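Local coordinates for diaminopimelate decarboxylase (PDB 7JPJ), which probably catalyses the decarboxylation of diaminopimelate to lysine as a pyridoxal-phosphate-dependent dimer, and here holds D-lysine in a ligand pocket, at residues 295-300 with 309-314; 331-336 with 379-384. All blocks are in the same frame, centred on the assembly; numbering follows the deposited sequence.

Contact 1 (295-300 with 309-314); sequences VQDKVH and FLKLDA
Phe309 meets Val299 at its edge: Val299 O lies in the plane of the ring, off CD1, while Val299 CG2 packs on Phe309 CB at 3.6 Å. Val353 also touches the Phe309 side chain, as does Ser171 of the second subunit. The second flat group is the Gln296 amide. Its NE2 donates to Leu312 O at 3.0 Å, with the oxygen near the amide plane but the nitrogen well above the plane of the Leu312 carbonyl; the bend at chi2 (107°) brings CD round to this side. NE2 also donates to Gln104 O of the second subunit.

These are neighbouring strands of an antiparallel hairpin, and a classic beta bulge interrupts them. Gln296 N, at 3.0 Å, and Asp297 N, at 3.3 Å, both donate to Lys311 O, so one carbonyl serves two donors. Beyond the bulge the pairing is regular through Val299 and Phe309. On one face Leu310 CD2 packs alongside Lys298 CG at 3.7 Å, and Lys298 NZ goes on to a salt bridge with Glu348.

On the other face Asp297 and Lys311 run side by side, pointing the same way, with Asp297 CB 3.6 Å from Lys311 CD. Their charges form only a long salt bridge, Asp297 OD2 to Lys311 NZ at 4.0 Å, joined also by a water that donates to the acid and accepts from the amine. Both ends bond across the dimer, Asp297 OD2 to Ser124 and Lys311 NZ to Gln104, both of the second subunit. This buried acid-amine pair would probably keep its opposite charges, linking the face that carries Asp297, Val299, Phe309 and Lys311 to the second subunit.

Contact 2 (331-336 with 379-384); sequences ITILPG and RAAAVG
Ile333, near the end of strand 331-334 in the beta domain that accompanies the TIM barrel in this fold, packs against the loop leading from strand 373-379 to strand 386-390. The tight part is apolar. Ile333 CG2 lies 3.8 Å from Ala381 CB, and Ile333 CD1 touches the same methyl; Leu310, Leu378 and Leu387 also touch Ile333.

Arg379 lies alongside the Ile333 carbonyl and Pro335. Its CG stands anti to the backbone N (chi1 170°) and the chain runs extended to NE, passing Ile333 O with CD at 3.4 Å, before chi4 (-90°) swings CZ out of that line. The guanidinium is turned so that Pro335 sits over one face, Pro335 CB being 3.6 Å from Arg379 NH2, while Ile333 CG2 comes in the plane at the edge, 3.7 Å from Arg379 NH1. Its nitrogens bond beyond the two segments: NE to Val343 O, NH2 to Asp342 O, and NH1 in a salt bridge with Asp385, which also accepts from Gly336 N and Ala382 N. An alanine here would probably leave Asp385 without its charged mate, the carbonyls of Asp342 and Val343 without these donors, and one side of Pro335 uncovered.

Past Ala381 the contact loosens. The loop bows outward, Ala382 and Val383 are exposed, and neither touches the segment opposite. It returns at Gly384, whose positive phi (109°) suits a residue without a side chain, and there a single CA-H...O contact joins Gly336 CA to Gly384 O at 3.3 Å.

In the fold
From the N terminus the chain lays down strand 29-33, builds the barrel, then enters strand 289-300, which pairs with 29-33, turns through a short loop and returns on strand 308-312; contact 1 closes that hairpin. It then passes helix 321-325 into strand 331-334, where contact 2 opens. This second loop is much longer, running out through strands 347-353 and 373-379 before 379-384 comes back. The two closures follow one another in series, neither nested nor crossed. Their centres are 11 Å apart and they touch directly: Val295 O probably accepts a hydrogen bond from Gly384 N, and Leu310 CD1 packs on Ile333 CD1. Strand 386-390, pairing with both 289-300 and 331-334, joins them into one sheet.

Contact 1 (295-300 with 309-314)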
loop_
_atom_site.group_PDB
_atom_site.type_symbol
_atom_site.label_atom_id
_atom_site.label_comp_id
_atom_site.label_asym_id
_atom_site.label_seq_id
_atom_site.Cartn_x
_atom_site.Cartn_y
_atom_site.Cartn_z
ATOM N N VAL A 295 1.655 12.080 -18.924
ATOM C CA VAL A 295 1.045 13.261 -18.320
ATOM C C VAL A 295 -0.325 13.436 -18.969
ATOM O O VAL A 295 -0.433 13.906 -20.103
ATOM C CB VAL A 295 1.919 14.506 -18.489
ATOM C CG1 VAL A 295 1.340 15.670 -17.699
ATOM C CG2 VAL A 295 3.346 14.213 -18.051
ATOM N N GLN A 296 -1.380 13.048 -18.256
ATOM C CA GLN A 296 -2.732 13.114 -18.794
ATOM C C GLN A 296 -3.438 14.429 -18.493
ATOM O O GLN A 296 -4.498 14.687 -19.074
ATOM C CB GLN A 296 -3.572 11.948 -18.259
ATOM C CG GLN A 296 -3.542 11.797 -16.749
ATOM C CD GLN A 296 -4.842 12.217 -16.088
ATOM O OE1 GLN A 296 -5.776 12.664 -16.753
ATOM N NE2 GLN A 296 -4.905 12.079 -14.769
ATOM N N ASP A 297 -2.885 15.264 -17.614
ATOM C CA ASP A 297 -3.495 16.548 -17.299
ATOM C C ASP A 297 -2.465 17.445 -16.625
ATOM O O ASP A 297 -1.513 16.964 -16.007
ATOM C CB ASP A 297 -4.725 16.384 -16.400
ATOM C CG ASP A 297 -5.689 17.551 -16.510
ATOM O OD1 ASP A 297 -5.357 18.553 -17.177
ATOM O OD2 ASP A 297 -6.786 17.464 -15.926
ATOM N N LYS A 298 -2.677 18.754 -16.749
ATOM C CA LYS A 298 -1.789 19.760 -16.175
ATOM C C LYS A 298 -2.633 20.934 -15.698
ATOM O O LYS A 298 -3.295 21.588 -16.508
ATOM C CB LYS A 298 -0.748 20.217 -17.202
ATOM C CG LYS A 298 0.302 21.171 -16.666
ATOM C CD LYS A 298 1.263 21.598 -17.767
ATOM C CE LYS A 298 2.299 22.584 -17.250
ATOM N NZ LYS A 298 3.271 22.990 -18.307
ATOM N N VAL A 299 -2.615 21.197 -14.390
ATOM C CA VAL A 299 -3.466 22.213 -13.782
ATOM C C VAL A 299 -2.607 23.176 -12.971
ATOM O O VAL A 299 -1.458 22.888 -12.630
ATOM C CB VAL A 299 -4.563 21.590 -12.893
ATOM C CG1 VAL A 299 -5.379 20.586 -13.689
ATOM C CG2 VAL A 299 -3.945 20.930 -11.676
ATOM N N HIS A 300 -3.184 24.336 -12.658
ATOM C CA HIS A 300 -2.466 25.390 -11.957
ATOM C C HIS A 300 -3.312 25.962 -10.828
ATOM O O HIS A 300 -4.546 25.911 -10.859
ATOM C CB HIS A 300 -2.064 26.535 -12.907
ATOM C CG HIS A 300 -1.521 26.073 -14.223
ATOM N ND1 HIS A 300 -0.182 25.809 -14.426
ATOM C CD2 HIS A 300 -2.134 25.838 -15.407
ATOM C CE1 HIS A 300 0.005 25.428 -15.677
ATOM N NE2 HIS A 300 -1.163 25.436 -16.294
ATOM N N PHE A 309 0.738 21.613 -11.329
ATOM C CA PHE A 309 0.569 20.193 -11.049
ATOM C C PHE A 309 0.580 19.394 -12.345
ATOM O O PHE A 309 -0.159 19.713 -13.283
ATOM C CB PHE A 309 -0.737 19.933 -10.295
ATOM C CG PHE A 309 -0.803 20.584 -8.942
ATOM C CD1 PHE A 309 -1.193 21.906 -8.810
ATOM C CD2 PHE A 309 -0.488 19.869 -7.798
ATOM C CE1 PHE A 309 -1.260 22.501 -7.564
ATOM C CE2 PHE A 309 -0.554 20.461 -6.552
ATOM C CZ PHE A 309 -0.939 21.777 -6.434
ATOM N N LEU A 310 1.413 18.356 -12.387
ATOM C CA LEU A 310 1.386 17.360 -13.448
ATOM C C LEU A 310 0.649 16.130 -12.934
ATOM O O LEU A 310 1.092 15.493 -11.972
ATOM C CB LEU A 310 2.799 16.984 -13.889
ATOM C CG LEU A 310 3.652 18.030 -14.608
ATOM C CD1 LEU A 310 4.919 17.378 -15.123
ATOM C CD2 LEU A 310 2.884 18.678 -15.744
ATOM N N LYS A 311 -0.473 15.800 -13.567
ATOM C CA LYS A 311 -1.291 14.659 -13.177
ATOM C C LYS A 311 -1.008 13.500 -14.124
ATOM O O LYS A 311 -1.163 13.635 -15.342
ATOM C CB LYS A 311 -2.777 15.019 -13.195
ATOM C CG LYS A 311 -3.103 16.350 -12.529
ATOM C CD LYS A 311 -4.518 16.805 -12.847
ATOM C CE LYS A 311 -5.434 16.656 -11.651
ATOM N NZ LYS A 311 -6.828 17.083 -11.965
ATOM N N LEU A 312 -0.598 12.367 -13.563
ATOM C CA LEU A 312 -0.268 11.185 -14.343
ATOM C C LEU A 312 -1.471 10.251 -14.448
ATOM O O LEU A 312 -2.523 10.476 -13.845
ATOM C CB LEU A 312 0.909 10.438 -13.716
ATOM C CG LEU A 312 2.133 11.236 -13.271
ATOM C CD1 LEU A 312 3.052 10.343 -12.457
ATOM C CD2 LEU A 312 2.867 11.813 -14.471
ATOM N N ASP A 313 -1.303 9.186 -15.234
ATOM C CA ASP A 313 -2.246 8.074 -15.253
ATOM C C ASP A 313 -1.775 6.920 -14.374
ATOM O O ASP A 313 -2.104 5.758 -14.635
ATOM C CB ASP A 313 -2.501 7.598 -16.686
ATOM C CG ASP A 313 -1.247 7.081 -17.378
ATOM O OD1 ASP A 313 -0.137 7.219 -16.822
ATOM O OD2 ASP A 313 -1.379 6.538 -18.497
ATOM N N ALA A 314 -1.003 7.232 -13.335
ATOM C CA ALA A 314 -0.494 6.250 -12.392
ATOM C C ALA A 314 -0.415 6.911 -11.022
ATOM O O ALA A 314 -0.742 8.088 -10.862
ATOM C CB ALA A 314 0.870 5.716 -12.838
HETATM O O HOH W 1 -7.700 15.714 -13.962
#

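Contact 2 (331-336 with 379-384)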
loop_
_atom_site.group_PDB
_atom_site.type_symbol
_atom_site.label_atom_id
_atom_site.label_comp_id
_atom_site.label_asym_id
_atom_site.label_seq_id
_atom_site.Cartn_x
_atom_site.Cartn_y
_atom_site.Cartn_z
ATOM N N ILE A 331 13.208 11.501 -11.543
ATOM C CA ILE A 331 12.098 11.727 -12.460
ATOM C C ILE A 331 12.616 12.438 -13.701
ATOM O O ILE A 331 13.258 13.489 -13.599
ATOM C CB ILE A 331 10.976 12.543 -11.795
ATOM C CG1 ILE A 331 10.400 11.767 -10.610
ATOM C CG2 ILE A 331 9.897 12.878 -12.807
ATOM C CD1 ILE A 331 9.577 12.605 -9.668
ATOM N N THR A 332 12.338 11.863 -14.867
ATOM C CA THR A 332 12.696 12.450 -16.149
ATOM C C THR A 332 11.458 12.498 -17.030
ATOM O O THR A 332 10.690 11.531 -17.087
ATOM C CB THR A 332 13.806 11.652 -16.845
ATOM O OG1 THR A 332 15.011 11.732 -16.074
ATOM C CG2 THR A 332 14.072 12.199 -18.239
ATOM N N ILE A 333 11.265 13.623 -17.710
ATOM C CA ILE A 333 10.140 13.817 -18.615
ATOM C C ILE A 333 10.667 13.798 -20.041
ATOM O O ILE A 333 11.528 14.609 -20.404
ATOM C CB ILE A 333 9.393 15.122 -18.315
ATOM C CG1 ILE A 333 8.633 14.987 -16.996
ATOM C CG2 ILE A 333 8.450 15.471 -19.460
ATOM C CD1 ILE A 333 8.026 16.275 -16.521
ATOM N N LEU A 334 10.153 12.870 -20.849
ATOM C CA LEU A 334 10.539 12.694 -22.240
ATOM C C LEU A 334 9.386 13.074 -23.166
ATOM O O LEU A 334 8.219 12.999 -22.769
ATOM C CB LEU A 334 10.958 11.245 -22.515
ATOM C CG LEU A 334 12.158 10.758 -21.699
ATOM C CD1 LEU A 334 12.317 9.251 -21.806
ATOM C CD2 LEU A 334 13.428 11.474 -22.137
ATOM N N PRO A 335 9.678 13.490 -24.400
ATOM C CA PRO A 335 8.600 13.890 -25.314
ATOM C C PRO A 335 7.726 12.705 -25.694
ATOM O O PRO A 335 8.224 11.630 -26.038
ATOM C CB PRO A 335 9.349 14.447 -26.529
ATOM C CG PRO A 335 10.695 13.799 -26.469
ATOM C CD PRO A 335 11.008 13.664 -25.009
ATOM N N GLY A 336 6.409 12.913 -25.633
ATOM C CA GLY A 336 5.457 11.919 -26.107
ATOM C C GLY A 336 5.577 11.605 -27.585
ATOM O O GLY A 336 4.919 10.673 -28.062
ATOM N N ARG A 379 11.892 18.862 -17.406
ATOM C CA ARG A 379 11.591 19.387 -18.728
ATOM C C ARG A 379 10.139 19.838 -18.785
ATOM O O ARG A 379 9.246 19.169 -18.259
ATOM C CB ARG A 379 11.858 18.321 -19.794
ATOM C CG ARG A 379 11.358 18.678 -21.190
ATOM C CD ARG A 379 11.538 17.518 -22.160
ATOM N NE ARG A 379 10.924 17.778 -23.462
ATOM C CZ ARG A 379 9.670 17.458 -23.772
ATOM N NH1 ARG A 379 8.893 16.871 -22.873
ATOM N NH2 ARG A 379 9.189 17.727 -24.979
ATOM N N ALA A 380 9.910 20.995 -19.399
ATOM C CA ALA A 380 8.552 21.474 -19.616
ATOM C C ALA A 380 7.732 20.402 -20.310
ATOM O O ALA A 380 8.114 19.901 -21.372
ATOM C CB ALA A 380 8.572 22.756 -20.445
ATOM N N ALA A 381 6.613 20.033 -19.698
ATOM C CA ALA A 381 5.813 18.907 -20.150
ATOM C C ALA A 381 4.488 19.399 -20.711
ATOM O O ALA A 381 3.775 20.164 -20.053
ATOM C CB ALA A 381 5.567 17.915 -19.011
ATOM N N ALA A 382 4.176 18.972 -21.927
ATOM C CA ALA A 382 2.837 19.101 -22.469
ATOM C C ALA A 382 2.044 17.834 -22.169
ATOM O O ALA A 382 2.603 16.788 -21.829
ATOM C CB ALA A 382 2.879 19.355 -23.975
ATOM N N VAL A 383 0.722 17.941 -22.290
ATOM C CA VAL A 383 -0.131 16.777 -22.093
ATOM C C VAL A 383 0.162 15.761 -23.187
ATOM O O VAL A 383 0.125 16.083 -24.383
ATOM C CB VAL A 383 -1.611 17.187 -22.080
ATOM C CG1 VAL A 383 -2.501 15.955 -22.077
ATOM C CG2 VAL A 383 -1.900 18.066 -20.872
ATOM N N GLY A 384 0.469 14.532 -22.782
ATOM C CA GLY A 384 0.905 13.489 -23.687
ATOM C C GLY A 384 2.366 13.124 -23.549
ATOM O O GLY A 384 2.790 12.109 -24.120
#